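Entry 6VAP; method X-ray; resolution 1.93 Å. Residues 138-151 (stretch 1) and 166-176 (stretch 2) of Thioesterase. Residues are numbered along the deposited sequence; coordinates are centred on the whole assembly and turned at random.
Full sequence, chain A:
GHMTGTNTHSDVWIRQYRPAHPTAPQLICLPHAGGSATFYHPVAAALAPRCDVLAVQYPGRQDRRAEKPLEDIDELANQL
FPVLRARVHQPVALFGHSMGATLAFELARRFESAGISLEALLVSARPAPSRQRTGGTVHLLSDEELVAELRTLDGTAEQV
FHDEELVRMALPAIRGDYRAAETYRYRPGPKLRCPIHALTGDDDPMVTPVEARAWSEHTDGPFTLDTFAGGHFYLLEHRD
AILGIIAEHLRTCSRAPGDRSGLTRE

Stretch 1 (138-151) VHLLSDEELVAELR
Stretch 2 (166-176) LVRMALPAIRG

A single arginine side chain can bind several backbone carbonyls ahead of a helix, and R175 of this thioesterase does so, including one very short hydrogen bond: its NH1 lies 2.5 Å from L141 O. The same NH1 also donates to H139 O at 2.7 Å, with N-H...O angles of 145° and 148° respectively, while R175 NH2 adds a weak bond to L141 O at 2.8 Å. A guanidinium can serve several acceptors at once because its N-H groups diverge within one plane; here it takes the carbonyl of H139, in the 3-10 segment, and that of L141, just after it. Accordingly, H139 O, L141 O and D143 OD1 all lie at its edge, near that plane, whereas L146 CD2 packs over one face, 3.1 Å from R175 NH2.

The framework begins with 3-10 segment 138-140, where L141 N bonds to V138 O at 3.3 Å. L141 and S142 then extend, with phi/psi of -69/153 and -60/162, before helix 143-149 starts. S142 (chi1 p, 84°) occupies the N-cap position, its OG accepting from E145 N at 2.9 Å. The helix ends before L150, whose phi/psi of -85/51 leaves the helical region. Its partner, helix 167-176, crosses it at 85°, with a closest axial approach of 11.2 Å. This second helix is kinked where the nitrogens of P172 and A173 lack bonds to the preceding turn; regular bonding returns with I174 N to A170 O (3.0 Å) and R175 N to L171 O (2.8 Å).

Register runs in opposing sequence order: the CA atoms of H139 and R175 are 5.0 Å apart, those of D143 and L171 7.7 Å, and those of V147 and V167 7.6 Å. R175 leaves its backbone sideways, and its chi1 t, chi2 t, chi3 m conformation (chi4 -78°) carries the guanidinium to the loop.

Charge pairing supplements these carbonyl bonds. D143, with chi1 between wells at -96° and chi2 -29°, reaches two arginines: OD1 makes a salt bridge to R175 NH2 at 3.5 Å, and OD2 makes one to R168 NH2 at 3.1 Å. Both component hydrogen bonds are weak, and R168 is poorly ordered. A water accepts from R175 NE at 3.0 Å and donates weakly to D143 OD1 at 3.4 Å, so it provides a second link between this pair.

Beyond the polar end, L171 forms the apolar centre. It points toward stretch 1 with chi1 off-well at -140° and chi2 p (61°). L146 (chi1 t, chi2 p) brings CD2 to 3.7 Å from L171 CG; V147 (chi1 m) places CG1 3.6 Å from L171 CD1 and 4.2 Å from V167 CG2. L150, chi1 m and chi2 t, sets its CD1 4.0 Å from L171 CD1 and 3.9 Å from CG2 of I174, itself m,t. The two stretches bury 537 Å² in total, R175 having the largest covered area of any residue.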

# COMPACT_ATOMS: atom_id res chain seq x y z
N VAL A 138 -9.93 16.69 3.72
CA VAL A 138 -8.91 16.76 4.77
C VAL A 138 -7.66 17.48 4.26
O VAL A 138 -7.02 18.24 4.98
CB VAL A 138 -8.58 15.35 5.30
CG1 VAL A 138 -7.31 15.35 6.05
CG2 VAL A 138 -9.73 14.85 6.17
N HIS A 139 -7.30 17.24 3.00
CA HIS A 139 -6.12 17.88 2.43
C HIS A 139 -6.29 19.38 2.25
O HIS A 139 -5.30 20.07 2.04
CB HIS A 139 -5.75 17.25 1.08
CG HIS A 139 -6.73 17.53 -0.02
ND1 HIS A 139 -7.97 16.93 -0.07
CD2 HIS A 139 -6.66 18.35 -1.10
CE1 HIS A 139 -8.62 17.35 -1.15
NE2 HIS A 139 -7.84 18.21 -1.79
N LEU A 140 -7.51 19.89 2.30
CA LEU A 140 -7.79 21.31 2.14
C LEU A 140 -7.88 22.07 3.45
O LEU A 140 -8.04 23.29 3.43
CB LEU A 140 -9.11 21.49 1.37
CG LEU A 140 -9.16 20.83 -0.01
CD1 LEU A 140 -10.57 20.90 -0.60
CD2 LEU A 140 -8.14 21.45 -0.94
N LEU A 141 -7.76 21.39 4.59
CA LEU A 141 -7.85 22.08 5.87
C LEU A 141 -6.65 22.99 6.11
O LEU A 141 -5.56 22.77 5.59
CB LEU A 141 -7.94 21.07 7.01
CG LEU A 141 -9.09 20.06 6.96
CD1 LEU A 141 -8.77 18.85 7.82
CD2 LEU A 141 -10.38 20.72 7.39
N SER A 142 -6.87 24.03 6.91
CA SER A 142 -5.79 24.89 7.34
C SER A 142 -4.75 24.08 8.11
O SER A 142 -5.00 22.97 8.57
CB SER A 142 -6.32 26.01 8.24
OG SER A 142 -6.43 25.57 9.58
N ASP A 143 -3.55 24.66 8.23
CA ASP A 143 -2.48 23.99 8.96
C ASP A 143 -2.97 23.55 10.34
O ASP A 143 -2.75 22.40 10.76
CB ASP A 143 -1.27 24.91 9.08
CG ASP A 143 -0.22 24.66 8.01
OD1 ASP A 143 -0.11 23.51 7.52
OD2 ASP A 143 0.50 25.61 7.65
N GLU A 144 -3.65 24.45 11.02
CA GLU A 144 -4.17 24.27 12.39
C GLU A 144 -5.31 23.25 12.39
O GLU A 144 -5.33 22.42 13.27
CB GLU A 144 -4.56 25.64 12.94
CG GLU A 144 -3.93 25.94 14.28
CD GLU A 144 -2.47 25.57 14.37
OE1 GLU A 144 -1.71 26.10 13.54
OE2 GLU A 144 -2.10 24.71 15.23
N GLU A 145 -6.24 23.37 11.44
CA GLU A 145 -7.35 22.43 11.34
C GLU A 145 -6.86 21.07 10.89
O GLU A 145 -7.49 20.05 11.19
CB GLU A 145 -8.41 22.97 10.38
CG GLU A 145 -9.17 24.18 10.93
CD GLU A 145 -10.22 24.69 9.95
OE1 GLU A 145 -10.77 25.79 10.19
OE2 GLU A 145 -10.49 24.00 8.94
N LEU A 146 -5.74 21.03 10.17
CA LEU A 146 -5.16 19.77 9.73
C LEU A 146 -4.67 18.96 10.92
O LEU A 146 -5.05 17.80 11.09
CB LEU A 146 -4.01 20.04 8.75
CG LEU A 146 -3.38 18.85 8.04
CD1 LEU A 146 -4.39 17.80 7.64
CD2 LEU A 146 -2.63 19.34 6.80
N VAL A 147 -3.77 19.55 11.71
CA VAL A 147 -3.19 18.83 12.84
C VAL A 147 -4.28 18.40 13.81
O VAL A 147 -4.24 17.29 14.36
CB VAL A 147 -2.13 19.71 13.53
CG1 VAL A 147 -1.05 20.11 12.53
CG2 VAL A 147 -2.77 20.93 14.12
N ALA A 148 -5.29 19.25 14.01
CA ALA A 148 -6.37 18.91 14.92
C ALA A 148 -7.10 17.66 14.44
O ALA A 148 -7.34 16.73 15.22
CB ALA A 148 -7.35 20.09 15.03
N GLU A 149 -7.48 17.62 13.17
CA GLU A 149 -8.17 16.45 12.65
C GLU A 149 -7.28 15.22 12.63
O GLU A 149 -7.79 14.10 12.53
CB GLU A 149 -8.69 16.73 11.24
CG GLU A 149 -10.21 16.90 11.17
CD GLU A 149 -10.93 15.59 10.88
OE1 GLU A 149 -10.25 14.56 10.67
OE2 GLU A 149 -12.18 15.60 10.88
N LEU A 150 -5.96 15.40 12.72
CA LEU A 150 -5.05 14.26 12.82
C LEU A 150 -4.91 13.80 14.27
O LEU A 150 -3.81 13.67 14.80
CB LEU A 150 -3.68 14.64 12.24
CG LEU A 150 -3.60 14.88 10.73
CD1 LEU A 150 -2.22 15.41 10.35
CD2 LEU A 150 -3.93 13.61 9.95
N ARG A 151 -6.03 13.58 14.93
CA ARG A 151 -6.04 13.18 16.33
C ARG A 151 -7.24 12.30 16.64
O ARG A 151 -7.16 11.08 16.53
CB ARG A 151 -6.04 14.41 17.23
CG ARG A 151 -4.70 15.11 17.33
CD ARG A 151 -4.77 16.31 18.27
NE ARG A 151 -3.84 17.37 17.88
CZ ARG A 151 -2.58 17.46 18.30
NH1 ARG A 151 -2.08 16.56 19.14
NH2 ARG A 151 -1.82 18.47 17.89
N LEU A 166 7.71 19.38 14.84
CA LEU A 166 7.94 18.17 14.07
C LEU A 166 6.75 17.80 13.16
O LEU A 166 6.93 17.23 12.09
CB LEU A 166 8.15 16.99 14.99
CG LEU A 166 8.43 15.59 14.45
CD1 LEU A 166 7.14 14.82 14.17
CD2 LEU A 166 9.28 15.70 13.19
N VAL A 167 5.55 18.13 13.63
CA VAL A 167 4.35 17.88 12.82
C VAL A 167 4.30 18.87 11.68
O VAL A 167 3.83 18.53 10.60
CB VAL A 167 3.10 17.99 13.72
CG1 VAL A 167 3.26 17.13 14.98
CG2 VAL A 167 2.82 19.44 14.09
N ARG A 168 4.80 20.09 11.88
CA ARG A 168 4.83 21.07 10.80
C ARG A 168 5.86 20.69 9.75
O ARG A 168 5.64 20.89 8.55
CB ARG A 168 5.11 22.46 11.35
CG ARG A 168 4.31 22.80 12.60
CD ARG A 168 4.00 24.30 12.68
NE ARG A 168 3.18 24.74 11.55
CZ ARG A 168 3.34 25.89 10.90
NH1 ARG A 168 4.29 26.74 11.27
NH2 ARG A 168 2.55 26.19 9.88
N MET A 169 7.00 20.14 10.18
CA MET A 169 7.96 19.58 9.24
C MET A 169 7.34 18.45 8.42
O MET A 169 7.66 18.28 7.24
CB MET A 169 9.19 19.07 9.98
CG MET A 169 10.46 19.85 9.71
SD MET A 169 11.90 19.04 10.44
CE MET A 169 11.54 19.17 12.17
N ALA A 170 6.44 17.67 9.03
CA ALA A 170 5.83 16.53 8.36
C ALA A 170 4.50 16.87 7.71
O ALA A 170 4.03 16.12 6.85
CB ALA A 170 5.62 15.40 9.37
N LEU A 171 3.88 18.00 8.08
CA LEU A 171 2.55 18.29 7.58
C LEU A 171 2.50 18.39 6.06
O LEU A 171 1.57 17.83 5.46
CB LEU A 171 2.03 19.58 8.23
CG LEU A 171 0.55 19.56 8.61
CD1 LEU A 171 0.24 18.47 9.63
CD2 LEU A 171 0.14 20.92 9.16
N PRO A 172 3.43 19.08 5.40
CA PRO A 172 3.37 19.12 3.93
C PRO A 172 3.31 17.75 3.30
O PRO A 172 2.61 17.57 2.30
CB PRO A 172 4.66 19.88 3.55
CG PRO A 172 4.98 20.71 4.75
CD PRO A 172 4.52 19.91 5.95
N ALA A 173 4.04 16.78 3.85
CA ALA A 173 4.00 15.42 3.31
C ALA A 173 2.67 14.73 3.62
O ALA A 173 2.12 14.02 2.77
CB ALA A 173 5.16 14.60 3.86
N ILE A 174 2.14 14.95 4.83
CA ILE A 174 0.84 14.37 5.17
C ILE A 174 -0.26 14.96 4.30
O ILE A 174 -1.11 14.24 3.76
CB ILE A 174 0.54 14.57 6.66
CG1 ILE A 174 1.65 13.90 7.53
CG2 ILE A 174 -0.84 14.04 7.02
CD1 ILE A 174 1.60 14.29 8.97
N ARG A 175 -0.25 16.27 4.11
CA ARG A 175 -1.26 16.91 3.28
C ARG A 175 -1.19 16.39 1.86
O ARG A 175 -2.20 16.01 1.29
CB ARG A 175 -1.09 18.43 3.32
CG ARG A 175 -2.18 19.21 2.57
CD ARG A 175 -1.87 20.69 2.51
NE ARG A 175 -1.83 21.31 3.84
CZ ARG A 175 -2.91 21.65 4.54
NH1 ARG A 175 -4.13 21.42 4.07
NH2 ARG A 175 -2.77 22.23 5.73
N GLY A 176 0.02 16.36 1.27
CA GLY A 176 0.18 15.80 -0.06
C GLY A 176 -0.30 14.36 -0.17
O GLY A 176 -0.91 13.98 -1.17
O HOH W 1 0.96 21.80 4.81